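Local coordinates for protein 6-phosphogluconate dehydrogenase (Decarboxylating) (Geobacter metallireducens, PDB 4E21) that probably catalyses the NADP-dependent oxidative decarboxylation of 6-phosphogluconate in the pentose phosphate pathway, at residues G31-D36 with W86-A91; D36-L41 with E64-A69; E47-D52 with C76-K81. All coordinates share one frame; numbering follows the deposited sequence.

Interaction 1: residues G31-D36 with W86-A91; sequences GRMGAD and WLMVPA
The apolar part of this contact is Met88 laid against the first turn of helix 32-43 at Gly34. CG of Met88 lies 3.9 Å from Gly34 CA, and CB of Met88 is 4.0 Å from that same CA, so the Met88 side chain runs over bare backbone. The CA atoms of Gly34 and Met88 are only 5.5 Å apart, a spacing that suits glycine: a CB built on Gly34 would crowd Met88 CB. Met33 adds no more than a loose touch, its CE 4.4 Å from CE of Met88, and the position of the latter methyl is uncertain. Both methionines are present as selenomethionine. The Met88 chain, with CG anti to its carbonyl carbon (chi1 -81°), bends again at chi2 and chi3, which brings SE to the edge of the Trp86 ring. Met27 and Thr141 also touch Met88.

Gly31, at the N-cap, and Gly34 belong to a sequence pattern consistent with the GxGxxG turn of Rossmann-type dinucleotide-binding domains, where a tight strand-turn-helix passage presents backbone to the cofactor. Met88 follows strand 84-87, the parallel neighbour of strand 24-28, which leads into that turn.

Polar links between the segments run through one water. It donates to Met88 O at 3.0 Å and accepts from Gly34 N at 3.3 Å, with a weak bond from Gly31 N as well. An amide in the first helical turn, which has no carbonyl of the preceding turn to bind, thereby gains a partner.

On the helix itself, Arg32 NE forms a salt bridge with Asp36 OD2 at 2.7 Å. The acceptor lies near the guanidinium plane, while the donor meets the carboxylate on its syn side, 31° out of plane. One helical turn separates the two charges.

Interaction 2: residues D36-L41 with E64-A69; sequences DMVRRL and EGIAGA
Arg39 grips the carboxylate of Glu64 side-on in a salt bridge, through NE and NH2, and spends its remaining terminal nitrogen on a second acid. NE lies 2.8 Å from Glu64 OE2, using the syn lone pair of that oxygen, while NH2 reaches Glu64 OE1 at 3.3 Å. The fit is imperfect: the guanidinium and carboxylate planes stand 59° apart, and NE also makes a weak bond to OE1. NH1 forms a salt bridge to Asp36 OD1, one helical turn back, whose hydrogen bond is weak in angle; the three residues make one network. Extended from CG to NE, the Arg39 chain carries the guanidinium to Glu64, whose own chain, extended beyond CG, crosses it nearly at a right angle.

Deeper in, CG1 of Val38 packs on CD1 of Ile66 at 3.6 Å and on its CG2 at 3.9 Å. Chi1 of 167° sets CG1 opposite the backbone N and directs it at Ile66. Branched aliphatics suit this buried layer, to which Val50, touching both, also belongs. Gly65, with its positive phi, closes helix 55-63 in a Schellman motif and turns the chain so that Glu64 and Ile66 both face helix 32-43 of the Rossmann-like domain.

A leucine replacing Arg39 would probably leave the Glu64 carboxylate without its cationic mate and free to swing. With Arg32 also paired to Asp36, two acids and two arginines balance their charges, which probably favours the ionised forms.

Interaction 3: residues E47-D52 with C76-K81; sequences ECVVYD and CAKLVK
Val49 packs against Leu79 and the CD methylene of Lys78, joining an edge strand of the Rossmann-like sheet to the end of helix 72-78. Strand 47-51 is outermost within the chain, with strand 24-28 as its parallel neighbour, and the segment 76-81 meets it at Val49 on the way to strand 84-87.

The valine presents both branches. Chi1 of 170° sets CG1 opposite the backbone N and CG2 opposite the carbonyl carbon. CG2 meets Leu79 CD2 at 3.9 Å, and CB of Val49 lies at the same distance from that methyl, so a single leucine methyl rests against the branch point of the valine. CG1 reaches to CD of Lys78 at 4.3 Å, a looser touch. A beta-branched residue suits this place twice over: it favours the extended backbone of a strand and offers two methyls to two different partners.

Leu79 leaves its backbone to one side of Val49, and its CD2 then comes back to the valine. CG stands anti to the carbonyl carbon (chi1 -67°) and chi2 is 178°, the common leucine conformation, which delivers CD2 to Val49. The two side chains run antiparallel past each other. Phe75 and Gln24 also touch Val49, and Gln24 touches Leu79 too, so the helix and the adjoining strand both add to the apolar contact.

Lys78 starts toward the strand but uses its length to do two jobs. Its chain is extended from chi2 onward, so that its CD passes near CG1 of Val49 while the charged end travels beyond it. The apolar stem can thus take part in a buried contact while its NZ finds a hydrogen bond at the carbonyl oxygen of Gly68.

Overall arrangement
From the N terminus, helix 32-43 follows strand 24-28 and enters both interaction 1, through its first turn, and interaction 2, through its middle; Asp36 belongs to both. Strand 47-51 opens interaction 3. The loop 64-69 then closes interaction 2, the end of helix 72-78 closes interaction 3, and the segment after strand 84-87 closes interaction 1. Interactions 2 and 3 therefore alternate along the chain, and both nest within the loop of interaction 1. They meet where Ala67 O lies 3.0 Å from Val50 N, a probable hydrogen bond. Interactions 2 and 3 gather around edge strand 47-51; interaction 1 links helix 32-43 to inner strand 84-87, all in the parallel part of the mixed sheet.

Interaction 1: residues G31-D36 with W86-A91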
loop_
_atom_site.group_PDB
_atom_site.type_symbol
_atom_site.label_atom_id
_atom_site.label_comp_id
_atom_site.label_asym_id
_atom_site.label_seq_id
_atom_site.Cartn_x
_atom_site.Cartn_y
_atom_site.Cartn_z
ATOM N N GLY B 31 -10.830 35.977 5.761
ATOM C CA GLY B 31 -10.768 34.913 6.744
ATOM C C GLY B 31 -9.427 34.947 7.460
ATOM O O GLY B 31 -8.606 35.857 7.261
ATOM N N ARG B 32 -9.196 33.940 8.289
ATOM C CA ARG B 32 -8.014 33.923 9.141
ATOM C C ARG B 32 -6.735 34.171 8.341
ATOM O O ARG B 32 -5.903 35.004 8.723
ATOM C CB ARG B 32 -7.945 32.600 9.923
ATOM C CG ARG B 32 -6.726 32.445 10.814
ATOM C CD ARG B 32 -6.601 33.579 11.829
ATOM N NE ARG B 32 -5.310 33.513 12.520
ATOM C CZ ARG B 32 -5.083 32.790 13.618
ATOM N NH1 ARG B 32 -6.074 32.088 14.161
ATOM N NH2 ARG B 32 -3.869 32.771 14.175
HETATM N N MSE B 33 -6.581 33.456 7.232
HETATM C CA MSE B 33 -5.361 33.551 6.432
HETATM C C MSE B 33 -5.195 34.928 5.770
HETATM O O MSE B 33 -4.113 35.530 5.836
HETATM C CB MSE B 33 -5.310 32.430 5.392
HETATM C CG MSE B 33 -5.099 31.027 5.978
HETATM SE SE MSE B 33 -3.353 30.915 6.799
HETATM C CE MSE B 33 -2.283 30.815 5.168
ATOM N N GLY B 34 -6.265 35.430 5.151
ATOM C CA GLY B 34 -6.226 36.736 4.498
ATOM C C GLY B 34 -5.957 37.872 5.475
ATOM O O GLY B 34 -5.105 38.740 5.229
ATOM N N ALA B 35 -6.672 37.853 6.601
ATOM C CA ALA B 35 -6.471 38.834 7.664
ATOM C C ALA B 35 -5.022 38.829 8.188
ATOM O O ALA B 35 -4.423 39.891 8.392
ATOM C CB ALA B 35 -7.459 38.593 8.788
ATOM N N ASP B 36 -4.466 37.631 8.380
ATOM C CA ASP B 36 -3.111 37.465 8.911
ATOM C C ASP B 36 -2.021 37.967 7.982
ATOM O O ASP B 36 -1.012 38.517 8.430
ATOM C CB ASP B 36 -2.841 35.990 9.246
ATOM C CG ASP B 36 -3.337 35.614 10.618
ATOM O OD1 ASP B 36 -3.725 36.547 11.361
ATOM O OD2 ASP B 36 -3.334 34.406 10.954
ATOM N N TRP B 86 -4.505 40.621 -4.194
ATOM C CA TRP B 86 -4.327 39.275 -3.644
ATOM C C TRP B 86 -5.674 38.641 -3.285
ATOM O O TRP B 86 -6.491 39.265 -2.597
ATOM C CB TRP B 86 -3.434 39.348 -2.412
ATOM C CG TRP B 86 -2.832 38.043 -1.986
ATOM C CD1 TRP B 86 -3.495 36.960 -1.471
ATOM C CD2 TRP B 86 -1.440 37.691 -1.998
ATOM N NE1 TRP B 86 -2.601 35.961 -1.167
ATOM C CE2 TRP B 86 -1.337 36.380 -1.487
ATOM C CE3 TRP B 86 -0.274 38.351 -2.409
ATOM C CZ2 TRP B 86 -0.117 35.718 -1.375
ATOM C CZ3 TRP B 86 0.934 37.702 -2.287
ATOM C CH2 TRP B 86 1.006 36.396 -1.776
ATOM N N LEU B 87 -5.923 37.423 -3.775
ATOM C CA LEU B 87 -7.142 36.684 -3.430
ATOM C C LEU B 87 -6.839 35.595 -2.397
ATOM O O LEU B 87 -5.911 34.810 -2.577
ATOM C CB LEU B 87 -7.800 36.051 -4.665
ATOM C CG LEU B 87 -8.104 36.913 -5.904
ATOM C CD1 LEU B 87 -8.673 36.069 -7.030
ATOM C CD2 LEU B 87 -9.081 38.041 -5.586
HETATM N N MSE B 88 -7.611 35.575 -1.311
HETATM C CA MSE B 88 -7.613 34.484 -0.336
HETATM C C MSE B 88 -9.063 34.061 -0.123
HETATM O O MSE B 88 -9.562 34.059 1.005
HETATM C CB MSE B 88 -7.008 34.896 1.013
HETATM C CG MSE B 88 -5.489 34.890 1.095
HETATM SE SE MSE B 88 -4.643 33.335 0.248
HETATM C CE MSE B 88 -3.180 33.050 1.450
ATOM N N VAL B 89 -9.738 33.727 -1.218
ATOM C CA VAL B 89 -11.108 33.231 -1.159
ATOM C C VAL B 89 -11.152 31.707 -1.377
ATOM O O VAL B 89 -10.155 31.102 -1.778
ATOM C CB VAL B 89 -12.001 33.945 -2.200
ATOM C CG1 VAL B 89 -12.027 35.432 -1.933
ATOM C CG2 VAL B 89 -11.506 33.693 -3.611
ATOM N N PRO B 90 -12.300 31.077 -1.077
ATOM C CA PRO B 90 -12.484 29.676 -1.459
ATOM C C PRO B 90 -12.213 29.441 -2.934
ATOM O O PRO B 90 -12.443 30.328 -3.761
ATOM C CB PRO B 90 -13.959 29.428 -1.137
ATOM C CG PRO B 90 -14.190 30.265 0.077
ATOM C CD PRO B 90 -13.342 31.522 -0.131
ATOM N N ALA B 91 -11.714 28.252 -3.253
ATOM C CA ALA B 91 -11.371 27.891 -4.618
ATOM C C ALA B 91 -12.569 28.064 -5.535
ATOM O O ALA B 91 -12.433 28.433 -6.715
ATOM C CB ALA B 91 -10.868 26.440 -4.674
HETATM O O HOH W 1 -9.102 34.346 3.993
#

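Interaction 2: residues D36-L41 with E64-A69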
loop_
_atom_site.group_PDB
_atom_site.type_symbol
_atom_site.label_atom_id
_atom_site.label_comp_id
_atom_site.label_asym_id
_atom_site.label_seq_id
_atom_site.Cartn_x
_atom_site.Cartn_y
_atom_site.Cartn_z
ATOM N N ASP B 36 -4.466 37.631 8.380
ATOM C CA ASP B 36 -3.111 37.465 8.911
ATOM C C ASP B 36 -2.021 37.967 7.982
ATOM O O ASP B 36 -1.012 38.517 8.430
ATOM C CB ASP B 36 -2.841 35.990 9.246
ATOM C CG ASP B 36 -3.337 35.614 10.618
ATOM O OD1 ASP B 36 -3.725 36.547 11.361
ATOM O OD2 ASP B 36 -3.334 34.406 10.954
HETATM N N MSE B 37 -2.211 37.763 6.681
HETATM C CA MSE B 37 -1.237 38.243 5.708
HETATM C C MSE B 37 -1.299 39.758 5.619
HETATM O O MSE B 37 -0.272 40.401 5.439
HETATM C CB MSE B 37 -1.455 37.606 4.339
HETATM C CG MSE B 37 -1.505 36.103 4.409
HETATM SE SE MSE B 37 -1.835 35.272 2.698
HETATM C CE MSE B 37 -0.015 35.207 2.030
ATOM N N VAL B 38 -2.497 40.326 5.756
ATOM C CA VAL B 38 -2.632 41.782 5.778
ATOM C C VAL B 38 -1.927 42.318 7.018
ATOM O O VAL B 38 -1.167 43.284 6.928
ATOM C CB VAL B 38 -4.100 42.257 5.760
ATOM C CG1 VAL B 38 -4.169 43.723 6.105
ATOM C CG2 VAL B 38 -4.720 42.003 4.395
ATOM N N ARG B 39 -2.147 41.668 8.165
ATOM C CA ARG B 39 -1.504 42.123 9.398
ATOM C C ARG B 39 -0.001 42.060 9.252
ATOM O O ARG B 39 0.704 42.984 9.647
ATOM C CB ARG B 39 -1.961 41.321 10.606
ATOM C CG ARG B 39 -3.406 41.540 10.969
ATOM C CD ARG B 39 -3.820 40.618 12.093
ATOM N NE ARG B 39 -5.259 40.663 12.317
ATOM C CZ ARG B 39 -6.086 39.649 12.095
ATOM N NH1 ARG B 39 -5.621 38.488 11.652
ATOM N NH2 ARG B 39 -7.384 39.794 12.327
ATOM N N ARG B 40 0.491 40.982 8.651
ATOM C CA ARG B 40 1.927 40.842 8.440
ATOM C C ARG B 40 2.423 41.869 7.429
ATOM O O ARG B 40 3.450 42.512 7.635
ATOM C CB ARG B 40 2.304 39.414 8.011
ATOM C CG ARG B 40 3.810 39.231 7.817
ATOM C CD ARG B 40 4.210 37.781 7.767
ATOM N NE ARG B 40 5.651 37.597 7.608
ATOM C CZ ARG B 40 6.492 37.349 8.608
ATOM N NH1 ARG B 40 6.034 37.270 9.851
ATOM N NH2 ARG B 40 7.788 37.183 8.366
ATOM N N LEU B 41 1.689 42.000 6.330
ATOM C CA LEU B 41 1.982 42.989 5.286
ATOM C C LEU B 41 2.074 44.404 5.880
ATOM O O LEU B 41 3.065 45.106 5.677
ATOM C CB LEU B 41 0.871 42.955 4.237
ATOM C CG LEU B 41 1.032 42.348 2.843
ATOM C CD1 LEU B 41 2.344 41.612 2.655
ATOM C CD2 LEU B 41 -0.185 41.478 2.505
ATOM N N GLU B 64 -9.267 47.235 13.373
ATOM C CA GLU B 64 -7.813 47.191 13.493
ATOM C C GLU B 64 -7.129 48.374 12.799
ATOM O O GLU B 64 -5.905 48.501 12.837
ATOM C CB GLU B 64 -7.255 45.865 12.971
ATOM C CG GLU B 64 -7.148 44.791 14.039
ATOM C CD GLU B 64 -6.769 43.430 13.475
ATOM O OE1 GLU B 64 -7.299 43.055 12.407
ATOM O OE2 GLU B 64 -5.952 42.729 14.108
ATOM N N GLY B 65 -7.919 49.239 12.170
ATOM C CA GLY B 65 -7.373 50.390 11.484
ATOM C C GLY B 65 -6.714 50.051 10.159
ATOM O O GLY B 65 -5.663 50.609 9.827
ATOM N N ILE B 66 -7.323 49.129 9.408
ATOM C CA ILE B 66 -6.917 48.872 8.019
ATOM C C ILE B 66 -7.989 49.364 7.041
ATOM O O ILE B 66 -9.185 49.157 7.268
ATOM C CB ILE B 66 -6.637 47.378 7.744
ATOM C CG1 ILE B 66 -5.745 46.783 8.827
ATOM C CG2 ILE B 66 -5.967 47.207 6.398
ATOM C CD1 ILE B 66 -5.879 45.283 8.918
ATOM N N ALA B 67 -7.561 50.011 5.957
ATOM C CA ALA B 67 -8.504 50.582 4.992
ATOM C C ALA B 67 -9.436 49.509 4.442
ATOM O O ALA B 67 -8.987 48.434 4.056
ATOM C CB ALA B 67 -7.766 51.285 3.858
ATOM N N GLY B 68 -10.733 49.802 4.425
ATOM C CA GLY B 68 -11.713 48.868 3.914
ATOM C C GLY B 68 -12.340 49.344 2.619
ATOM O O GLY B 68 -11.896 50.312 2.003
ATOM N N ALA B 69 -13.387 48.647 2.209
ATOM C CA ALA B 69 -14.118 48.968 1.005
ATOM C C ALA B 69 -15.432 48.217 1.106
ATOM O O ALA B 69 -15.462 47.074 1.579
ATOM C CB ALA B 69 -13.345 48.529 -0.211
#

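Interaction 3: residues E47-D52 with C76-K81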
loop_
_atom_site.group_PDB
_atom_site.type_symbol
_atom_site.label_atom_id
_atom_site.label_comp_id
_atom_site.label_asym_id
_atom_site.label_seq_id
_atom_site.Cartn_x
_atom_site.Cartn_y
_atom_site.Cartn_z
ATOM N N GLU B 47 0.972 49.064 2.336
ATOM C CA GLU B 47 -0.346 49.693 2.452
ATOM C C GLU B 47 -1.446 48.789 1.931
ATOM O O GLU B 47 -1.535 48.537 0.727
ATOM C CB GLU B 47 -0.394 50.998 1.659
ATOM C CG GLU B 47 0.184 52.190 2.377
ATOM C CD GLU B 47 -0.031 53.494 1.611
ATOM O OE1 GLU B 47 -1.204 53.816 1.290
ATOM O OE2 GLU B 47 0.973 54.197 1.337
ATOM N N CYS B 48 -2.315 48.333 2.819
ATOM C CA CYS B 48 -3.330 47.372 2.422
ATOM C C CYS B 48 -4.719 47.981 2.371
ATOM O O CYS B 48 -5.076 48.816 3.204
ATOM C CB CYS B 48 -3.325 46.168 3.368
ATOM S SG CYS B 48 -1.718 45.348 3.502
ATOM N N VAL B 49 -5.497 47.553 1.384
ATOM C CA VAL B 49 -6.903 47.892 1.310
ATOM C C VAL B 49 -7.554 46.543 1.226
ATOM O O VAL B 49 -7.121 45.720 0.432
ATOM C CB VAL B 49 -7.261 48.688 0.022
ATOM C CG1 VAL B 49 -8.778 48.798 -0.133
ATOM C CG2 VAL B 49 -6.598 50.048 0.011
ATOM N N VAL B 50 -8.582 46.305 2.033
ATOM C CA VAL B 50 -9.186 44.983 2.081
ATOM C C VAL B 50 -10.655 45.007 1.715
ATOM O O VAL B 50 -11.293 46.059 1.698
ATOM C CB VAL B 50 -9.010 44.313 3.461
ATOM C CG1 VAL B 50 -7.584 44.483 3.923
ATOM C CG2 VAL B 50 -9.990 44.908 4.480
ATOM N N TYR B 51 -11.187 43.827 1.427
ATOM C CA TYR B 51 -12.574 43.708 1.042
ATOM C C TYR B 51 -13.062 42.265 1.195
ATOM O O TYR B 51 -12.312 41.312 0.965
ATOM C CB TYR B 51 -12.780 44.193 -0.398
ATOM C CG TYR B 51 -14.186 43.936 -0.876
ATOM C CD1 TYR B 51 -15.254 44.683 -0.387
ATOM C CD2 TYR B 51 -14.453 42.919 -1.775
ATOM C CE1 TYR B 51 -16.553 44.425 -0.803
ATOM C CE2 TYR B 51 -15.735 42.663 -2.205
ATOM C CZ TYR B 51 -16.785 43.413 -1.717
ATOM O OH TYR B 51 -18.066 43.145 -2.153
ATOM N N ASP B 52 -14.324 42.113 1.570
ATOM C CA ASP B 52 -14.924 40.799 1.693
ATOM C C ASP B 52 -16.443 40.899 1.525
ATOM O O ASP B 52 -17.075 41.826 2.041
ATOM C CB ASP B 52 -14.555 40.170 3.049
ATOM C CG ASP B 52 -14.776 38.661 3.079
ATOM O OD1 ASP B 52 -15.944 38.208 3.065
ATOM O OD2 ASP B 52 -13.771 37.922 3.137
ATOM N N CYS B 76 -11.559 48.609 -6.119
ATOM C CA CYS B 76 -10.705 48.901 -7.274
ATOM C C CYS B 76 -10.393 50.389 -7.395
ATOM O O CYS B 76 -9.267 50.787 -7.759
ATOM C CB CYS B 76 -11.341 48.386 -8.551
ATOM S SG CYS B 76 -11.411 46.606 -8.552
ATOM N N ALA B 77 -11.396 51.200 -7.066
ATOM C CA ALA B 77 -11.253 52.645 -7.072
ATOM C C ALA B 77 -10.101 53.097 -6.171
ATOM O O ALA B 77 -9.346 54.012 -6.532
ATOM C CB ALA B 77 -12.550 53.287 -6.627
ATOM N N LYS B 78 -9.975 52.442 -5.010
ATOM C CA LYS B 78 -9.021 52.841 -3.986
ATOM C C LYS B 78 -7.604 52.369 -4.287
ATOM O O LYS B 78 -6.643 52.836 -3.664
ATOM C CB LYS B 78 -9.449 52.287 -2.633
ATOM C CG LYS B 78 -10.580 53.030 -1.968
ATOM C CD LYS B 78 -10.717 52.580 -0.529
ATOM C CE LYS B 78 -11.360 53.651 0.345
ATOM N NZ LYS B 78 -11.209 53.292 1.790
ATOM N N LEU B 79 -7.471 51.428 -5.217
ATOM C CA LEU B 79 -6.153 50.901 -5.562
ATOM C C LEU B 79 -5.569 51.625 -6.776
ATOM O O LEU B 79 -6.123 51.573 -7.878
ATOM C CB LEU B 79 -6.198 49.386 -5.799
ATOM C CG LEU B 79 -6.512 48.501 -4.584
ATOM C CD1 LEU B 79 -6.559 47.062 -5.007
ATOM C CD2 LEU B 79 -5.518 48.677 -3.439
ATOM N N VAL B 80 -4.446 52.299 -6.552
ATOM C CA VAL B 80 -3.730 53.051 -7.583
ATOM C C VAL B 80 -3.089 52.119 -8.621
ATOM O O VAL B 80 -2.504 51.109 -8.272
ATOM C CB VAL B 80 -2.665 53.968 -6.913
ATOM C CG1 VAL B 80 -1.729 54.609 -7.947
ATOM C CG2 VAL B 80 -3.347 55.038 -6.064
ATOM N N LYS B 81 -3.209 52.450 -9.902
ATOM C CA LYS B 81 -2.674 51.605 -10.972
ATOM C C LYS B 81 -1.175 51.805 -11.153
ATOM O O LYS B 81 -0.691 52.906 -10.930
ATOM C CB LYS B 81 -3.400 51.906 -12.275
ATOM C CG LYS B 81 -4.900 51.642 -12.207
ATOM C CD LYS B 81 -5.596 52.004 -13.518
ATOM C CE LYS B 81 -5.775 53.528 -13.647
ATOM N NZ LYS B 81 -6.528 53.916 -14.851
#